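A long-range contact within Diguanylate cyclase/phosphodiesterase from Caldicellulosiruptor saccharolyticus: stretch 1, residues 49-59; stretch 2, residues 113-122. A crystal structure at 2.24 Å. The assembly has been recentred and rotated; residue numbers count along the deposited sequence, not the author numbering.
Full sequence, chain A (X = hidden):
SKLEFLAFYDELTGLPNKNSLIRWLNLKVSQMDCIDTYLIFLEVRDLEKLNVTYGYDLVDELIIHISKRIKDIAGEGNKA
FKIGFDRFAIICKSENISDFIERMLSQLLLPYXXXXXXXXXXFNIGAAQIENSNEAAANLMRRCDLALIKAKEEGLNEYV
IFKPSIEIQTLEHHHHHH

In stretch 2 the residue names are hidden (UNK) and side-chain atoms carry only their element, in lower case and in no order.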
ATOM      1  N   LYS A  49       2.057   4.214  18.222  1.00 46.60           N
ATOM      2  CA  LYS A  49       3.101   4.671  19.124  1.00 47.18           C
ATOM      3  C   LYS A  49       3.566   6.046  18.681  1.00 46.96           C
ATOM      4  O   LYS A  49       3.990   6.858  19.497  1.00 47.56           O
ATOM      5  CB  LYS A  49       4.284   3.704  19.110  1.00 48.16           C
ATOM      6  CG  LYS A  49       4.242   2.633  20.187  1.00 51.05           C
ATOM      7  CD  LYS A  49       3.006   1.768  20.075  1.00 53.10           C
ATOM      8  CE  LYS A  49       3.060   0.601  21.053  1.00 53.23           C
ATOM      9  NZ  LYS A  49       1.854  -0.264  20.935  1.00 53.17           N
ATOM     10  N   LEU A  50       3.485   6.300  17.378  1.00 46.52           N
ATOM     11  CA  LEU A  50       3.903   7.578  16.825  1.00 45.31           C
ATOM     12  C   LEU A  50       2.911   8.682  17.152  1.00 45.18           C
ATOM     13  O   LEU A  50       3.307   9.821  17.395  1.00 45.65           O
ATOM     14  CB  LEU A  50       4.088   7.467  15.308  1.00 44.42           C
ATOM     15  CG  LEU A  50       5.533   7.520  14.798  1.00 45.34           C
ATOM     16  CD1 LEU A  50       6.445   6.694  15.701  1.00 44.13           C
ATOM     17  CD2 LEU A  50       5.576   7.011  13.368  1.00 45.35           C
ATOM     18  N   ASN A  51       1.622   8.360  17.156  1.00 43.24           N
ATOM     19  CA  ASN A  51       0.632   9.374  17.479  1.00 43.35           C
ATOM     20  C   ASN A  51       0.902   9.827  18.895  1.00 42.80           C
ATOM     21  O   ASN A  51       0.781  11.002  19.223  1.00 41.40           O
ATOM     22  CB  ASN A  51      -0.777   8.807  17.340  1.00 41.41           C
ATOM     23  CG  ASN A  51      -1.318   8.973  15.932  1.00 41.13           C
ATOM     24  OD1 ASN A  51      -2.067   8.134  15.424  1.00 42.06           O
ATOM     25  ND2 ASN A  51      -0.938  10.073  15.296  1.00 37.66           N
ATOM     26  N   VAL A  52       1.310   8.875  19.721  1.00 44.04           N
ATOM     27  CA  VAL A  52       1.626   9.140  21.109  1.00 45.69           C
ATOM     28  C   VAL A  52       2.922   9.949  21.236  1.00 47.02           C
ATOM     29  O   VAL A  52       2.980  10.923  21.981  1.00 44.79           O
ATOM     30  CB  VAL A  52       1.758   7.811  21.883  1.00 45.39           C
ATOM     31  CG1 VAL A  52       2.372   8.047  23.260  1.00 45.98           C
ATOM     32  CG2 VAL A  52       0.381   7.162  22.014  1.00 45.22           C
ATOM     33  N   THR A  53       3.949   9.552  20.491  1.00 47.67           N
ATOM     34  CA  THR A  53       5.240  10.232  20.546  1.00 48.05           C
ATOM     35  C   THR A  53       5.302  11.613  19.905  1.00 48.09           C
ATOM     36  O   THR A  53       5.914  12.521  20.465  1.00 50.28           O
ATOM     37  CB  THR A  53       6.341   9.397  19.889  1.00 48.94           C
ATOM     38  OG1 THR A  53       6.394   8.101  20.496  1.00 50.55           O
ATOM     39  CG2 THR A  53       7.686  10.083  20.056  1.00 50.40           C
ATOM     40  N   TYR A  54       4.681  11.786  18.742  1.00 44.86           N
ATOM     41  CA  TYR A  54       4.741  13.072  18.056  1.00 43.84           C
ATOM     42  C   TYR A  54       3.437  13.864  17.987  1.00 43.05           C
ATOM     43  O   TYR A  54       3.436  15.011  17.532  1.00 44.15           O
ATOM     44  CB  TYR A  54       5.239  12.873  16.621  1.00 46.48           C
ATOM     45  CG  TYR A  54       6.629  12.303  16.482  1.00 50.42           C
ATOM     46  CD1 TYR A  54       7.760  13.078  16.758  1.00 52.39           C
ATOM     47  CD2 TYR A  54       6.821  10.991  16.051  1.00 51.36           C
ATOM     48  CE1 TYR A  54       9.045  12.556  16.606  1.00 52.55           C
ATOM     49  CE2 TYR A  54       8.100  10.463  15.898  1.00 52.75           C
ATOM     50  CZ  TYR A  54       9.205  11.247  16.177  1.00 53.21           C
ATOM     51  OH  TYR A  54      10.465  10.714  16.037  1.00 53.58           O
ATOM     52  N   GLY A  55       2.331  13.266  18.413  1.00 42.15           N
ATOM     53  CA  GLY A  55       1.049  13.950  18.329  1.00 39.56           C
ATOM     54  C   GLY A  55       0.371  13.649  16.997  1.00 38.29           C
ATOM     55  O   GLY A  55       1.035  13.402  15.991  1.00 36.97           O
ATOM     56  N   TYR A  56      -0.957  13.673  16.981  1.00 40.46           N
ATOM     57  CA  TYR A  56      -1.715  13.377  15.768  1.00 42.53           C
ATOM     58  C   TYR A  56      -1.484  14.288  14.571  1.00 43.56           C
ATOM     59  O   TYR A  56      -1.496  13.817  13.434  1.00 46.41           O
ATOM     60  CB  TYR A  56      -3.213  13.346  16.067  1.00 41.10           C
ATOM     61  CG  TYR A  56      -3.615  12.210  16.970  1.00 40.79           C
ATOM     62  CD1 TYR A  56      -3.374  12.265  18.338  1.00 38.44           C
ATOM     63  CD2 TYR A  56      -4.199  11.058  16.450  1.00 38.77           C
ATOM     64  CE1 TYR A  56      -3.700  11.204  19.165  1.00 39.26           C
ATOM     65  CE2 TYR A  56      -4.527   9.986  17.273  1.00 39.46           C
ATOM     66  CZ  TYR A  56      -4.277  10.069  18.629  1.00 38.11           C
ATOM     67  OH  TYR A  56      -4.620   9.028  19.458  1.00 39.55           O
ATOM     68  N   ASP A  57      -1.285  15.580  14.793  1.00 42.79           N
ATOM     69  CA  ASP A  57      -1.076  16.449  13.646  1.00 44.52           C
ATOM     70  C   ASP A  57       0.199  16.130  12.903  1.00 42.14           C
ATOM     71  O   ASP A  57       0.221  16.077  11.673  1.00 41.48           O
ATOM     72  CB  ASP A  57      -1.099  17.915  14.059  1.00 47.75           C
ATOM     73  CG  ASP A  57      -2.507  18.417  14.315  1.00 51.06           C
ATOM     74  OD1 ASP A  57      -3.411  18.084  13.516  1.00 52.08           O
ATOM     75  OD2 ASP A  57      -2.708  19.145  15.307  1.00 54.80           O
ATOM     76  N   LEU A  58       1.266  15.903  13.648  1.00 41.97           N
ATOM     77  CA  LEU A  58       2.534  15.575  13.036  1.00 42.77           C
ATOM     78  C   LEU A  58       2.366  14.294  12.201  1.00 42.63           C
ATOM     79  O   LEU A  58       2.756  14.243  11.030  1.00 41.12           O
ATOM     80  CB  LEU A  58       3.584  15.368  14.132  1.00 46.17           C
ATOM     81  CG  LEU A  58       5.068  15.324  13.754  1.00 49.48           C
ATOM     82  CD1 LEU A  58       5.344  14.115  12.865  1.00 51.18           C
ATOM     83  CD2 LEU A  58       5.450  16.619  13.059  1.00 50.23           C
ATOM     84  N   VAL A  59       1.764  13.275  12.812  1.00 40.80           N
ATOM     85  CA  VAL A  59       1.564  11.987  12.162  1.00 39.92           C
ATOM     86  C   VAL A  59       0.683  12.019  10.918  1.00 40.69           C
ATOM     87  O   VAL A  59       0.864  11.205  10.012  1.00 36.59           O
ATOM     88  CB  VAL A  59       0.979  10.964  13.142  1.00 39.28           C
ATOM     89  CG1 VAL A  59       0.704   9.658  12.429  1.00 38.79           C
ATOM     90  CG2 VAL A  59       1.943  10.752  14.283  1.00 41.24           C
ATOM     91  N   UNK A 113      11.319  14.224   6.435  1.00 44.97           N
ATOM     92  CA  UNK A 113      11.561  15.495   7.094  1.00 46.81           C
ATOM     93  C   UNK A 113      10.203  16.141   7.210  1.00 47.69           C
ATOM     94  O   UNK A 113       9.778  16.879   6.326  1.00 48.08           O
ATOM     95  c   UNK A 113      12.511  16.363   6.254  1.00 47.46           C
ATOM     96  c   UNK A 113      12.885  17.677   6.937  1.00 48.76           C
ATOM     97  o   UNK A 113      13.928  18.260   6.639  1.00 49.37           O
ATOM     98  n   UNK A 113      12.032  18.154   7.843  1.00 47.58           N
ATOM     99  N   UNK A 114       9.514  15.832   8.298  1.00 49.56           N
ATOM    100  CA  UNK A 114       8.192  16.379   8.541  1.00 52.34           C
ATOM    101  C   UNK A 114       8.291  17.552   9.507  1.00 54.29           C
ATOM    102  O   UNK A 114       8.490  17.366  10.706  1.00 53.01           O
ATOM    103  c   UNK A 114       7.260  15.308   9.133  1.00 52.09           C
ATOM    104  c   UNK A 114       5.835  15.837   9.193  1.00 52.18           C
ATOM    105  c   UNK A 114       7.338  14.042   8.299  1.00 51.81           C
ATOM    106  N   UNK A 115       8.156  18.764   8.978  1.00 57.88           N
ATOM    107  CA  UNK A 115       8.239  19.965   9.799  1.00 61.41           C
ATOM    108  C   UNK A 115       9.490  19.927  10.675  1.00 62.01           C
ATOM    109  O   UNK A 115       9.409  20.015  11.901  1.00 61.67           O
ATOM    110  n   UNK A 115       6.927  21.300  12.788  1.00 73.25           N
ATOM    111  c   UNK A 115       6.995  20.090  10.682  1.00 65.46           C
ATOM    112  c   UNK A 115       6.957  21.399  11.457  1.00 70.53           C
ATOM    113  o   UNK A 115       6.955  22.488  10.868  1.00 70.67           O
ATOM    114  N   UNK A 116      10.648  19.782  10.040  1.00 61.70           N
ATOM    115  CA  UNK A 116      11.894  19.743  10.787  1.00 61.87           C
ATOM    116  C   UNK A 116      12.118  18.451  11.549  1.00 61.54           C
ATOM    117  O   UNK A 116      13.239  18.158  11.971  1.00 62.36           O
ATOM    118  N   UNK A 117      11.053  17.678  11.735  1.00 59.98           N
ATOM    119  CA  UNK A 117      11.150  16.407  12.447  1.00 57.95           C
ATOM    120  C   UNK A 117      11.641  15.300  11.511  1.00 57.24           C
ATOM    121  O   UNK A 117      10.957  14.935  10.551  1.00 56.10           O
ATOM    122  c   UNK A 117       9.313  16.965  14.098  1.00 54.74           C
ATOM    123  n   UNK A 117       8.537  17.969  13.707  1.00 53.22           N
ATOM    124  c   UNK A 117       9.786  16.019  13.018  1.00 56.88           C
ATOM    125  o   UNK A 117       9.644  16.800  15.272  1.00 54.79           O
ATOM    126  N   UNK A 118      12.830  14.777  11.790  1.00 55.70           N
ATOM    127  CA  UNK A 118      13.398  13.706  10.980  1.00 54.49           C
ATOM    128  C   UNK A 118      12.763  12.418  11.488  1.00 51.35           C
ATOM    129  O   UNK A 118      13.006  12.004  12.623  1.00 50.28           O
ATOM    130  c   UNK A 118      14.917  13.639  11.157  1.00 57.01           C
ATOM    131  c   UNK A 118      15.647  12.869  10.052  1.00 60.38           C
ATOM    132  c   UNK A 118      17.044  12.453  10.511  1.00 62.09           C
ATOM    133  c   UNK A 118      15.740  13.766   8.821  1.00 62.01           C
ATOM    134  N   UNK A 119      11.957  11.780  10.648  1.00 48.00           N
ATOM    135  CA  UNK A 119      11.272  10.569  11.074  1.00 43.84           C
ATOM    136  C   UNK A 119      11.507   9.351  10.200  1.00 42.77           C
ATOM    137  O   UNK A 119      11.501   9.426   8.971  1.00 42.99           O
ATOM    138  c   UNK A 119       9.757  10.830  11.183  1.00 42.58           C
ATOM    139  c   UNK A 119       9.036   9.605  11.769  1.00 40.01           C
ATOM    140  c   UNK A 119       9.524  12.050  12.074  1.00 40.46           C
ATOM    141  c   UNK A 119       8.090  12.501  12.120  1.00 42.64           C
ATOM    142  N   UNK A 120      11.720   8.229  10.866  1.00 42.04           N
ATOM    143  CA  UNK A 120      11.942   6.957  10.210  1.00 41.96           C
ATOM    144  C   UNK A 120      10.845   6.005  10.672  1.00 40.81           C
ATOM    145  O   UNK A 120      10.561   5.914  11.864  1.00 39.52           O
ATOM    146  n   UNK A 120      15.822   4.450   8.348  1.00 73.70           N
ATOM    147  c   UNK A 120      16.802   5.340   8.375  1.00 72.92           C
ATOM    148  c   UNK A 120      13.311   6.400  10.598  1.00 46.83           C
ATOM    149  n   UNK A 120      17.778   5.264   7.480  1.00 76.13           N
ATOM    150  c   UNK A 120      15.785   6.466  10.329  1.00 61.31           C
ATOM    151  c   UNK A 120      14.453   6.906   9.752  1.00 53.83           C
ATOM    152  n   UNK A 120      16.810   6.303   9.298  1.00 69.54           N
ATOM    153  N   UNK A 121      10.227   5.306   9.726  1.00 38.53           N
ATOM    154  CA  UNK A 121       9.170   4.362  10.039  1.00 35.58           C
ATOM    155  C   UNK A 121       9.445   3.028   9.395  1.00 33.53           C
ATOM    156  O   UNK A 121      10.234   2.934   8.467  1.00 33.24           O
ATOM    157  c   UNK A 121       7.309   5.980  10.368  1.00 39.51           C
ATOM    158  c   UNK A 121       7.953   5.250   8.073  1.00 40.22           C
ATOM    159  c   UNK A 121       7.816   4.837   9.523  1.00 37.94           C
ATOM    160  N   UNK A 122       8.775   2.001   9.894  1.00 32.83           N
ATOM    161  CA  UNK A 122       8.906   0.653   9.376  1.00 33.07           C
ATOM    162  C   UNK A 122       7.644   0.276   8.643  1.00 32.16           C
ATOM    163  O   UNK A 122       6.591   0.868   8.878  1.00 29.11           O
ATOM    164  o   UNK A 122      10.787  -0.472  12.236  1.00 43.45           O
ATOM    165  c   UNK A 122       9.148  -0.318  10.516  1.00 36.43           C
ATOM    166  c   UNK A 122      10.540  -0.200  11.063  1.00 40.51           C
ATOM    167  n   UNK A 122      11.470   0.200  10.204  1.00 39.74           N
TER
HETATM  168  O   HOH W   1      11.993   8.543  13.848  1.00 41.33           O

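Position 113 carries two carbons, the second bearing one oxygen and one nitrogen. It lies out of reach of stretch 1. One O and one N make an amide: Asn113.

Position 114 has one carbon carrying two more. Its CA-to-CB bond points toward stretch 1, and one branch carbon lies 4.0 Å from Leu58 CD2. The backbone O of 114 is 3.9 Å from the same Leu58 CD2. It is Val114.

Position 115 again has two carbons with one oxygen and one nitrogen on the second. Its CB is 4.5 Å from Leu58 CD2, a marginal contact. It is Asn115.

Position 116 has no side-chain atoms. Its phi is +73°, which favours a residue without CB. It is Gly116, and it touches nothing in stretch 1.

Position 117 has two carbons, then one oxygen and one nitrogen. The nitrogen is 3.4 Å from Leu58 CD2, and the oxygen is 4.4 Å from Tyr54 CD1. It is Asn117. Val114 to Asn117 form a type I' turn, closed by backbone hydrogen bonds in both directions between its two ends: Val114 N donates to Asn117 O at 2.8 Å, and Asn117 N donates to Val114 O at 2.8 Å. Asn117 ND2 donates a hydrogen bond to Val114 O at 3.1 Å, so the amide is tied to its own turn while it packs on Leu58.

Position 118 has four carbons, forked at the second. Its CA-to-CB bond points away from stretch 1, and its side chain makes no contact there. Its backbone O lies 4.4 Å from Tyr54 OH. It is Leu118.

Position 119 has four carbons, forked at the first, with one arm two carbons long. The end carbon of the long arm is 3.3 Å from Leu58 CD1 and 4.3 Å from the Tyr54 ring centroid, over the ring face, a CH-pi contact. It is Ile119.

Position 120 has three carbons, a nitrogen, then a carbon with two more nitrogens. Its CA-to-CB bond points away from stretch 1. It is Arg120. Its backbone N donates to a water at 3.0 Å, and that water forms a weak hydrogen bond with Tyr54 OH at 3.4 Å.

Position 121 has one carbon carrying two. One branch carbon is 3.6 Å from Leu50 CD2. It is Val121.

Position 122 has two carbons, one oxygen and one nitrogen, and is out of reach. It is Asn122.

The contact is mainly apolar, with no direct hydrogen bond across it. Leu58 packs on the hairpin turn and Ile119, Tyr54 covers Ile119, and Leu50 meets Val121.

Stretch 2 113-122: NVNGNLIRVN
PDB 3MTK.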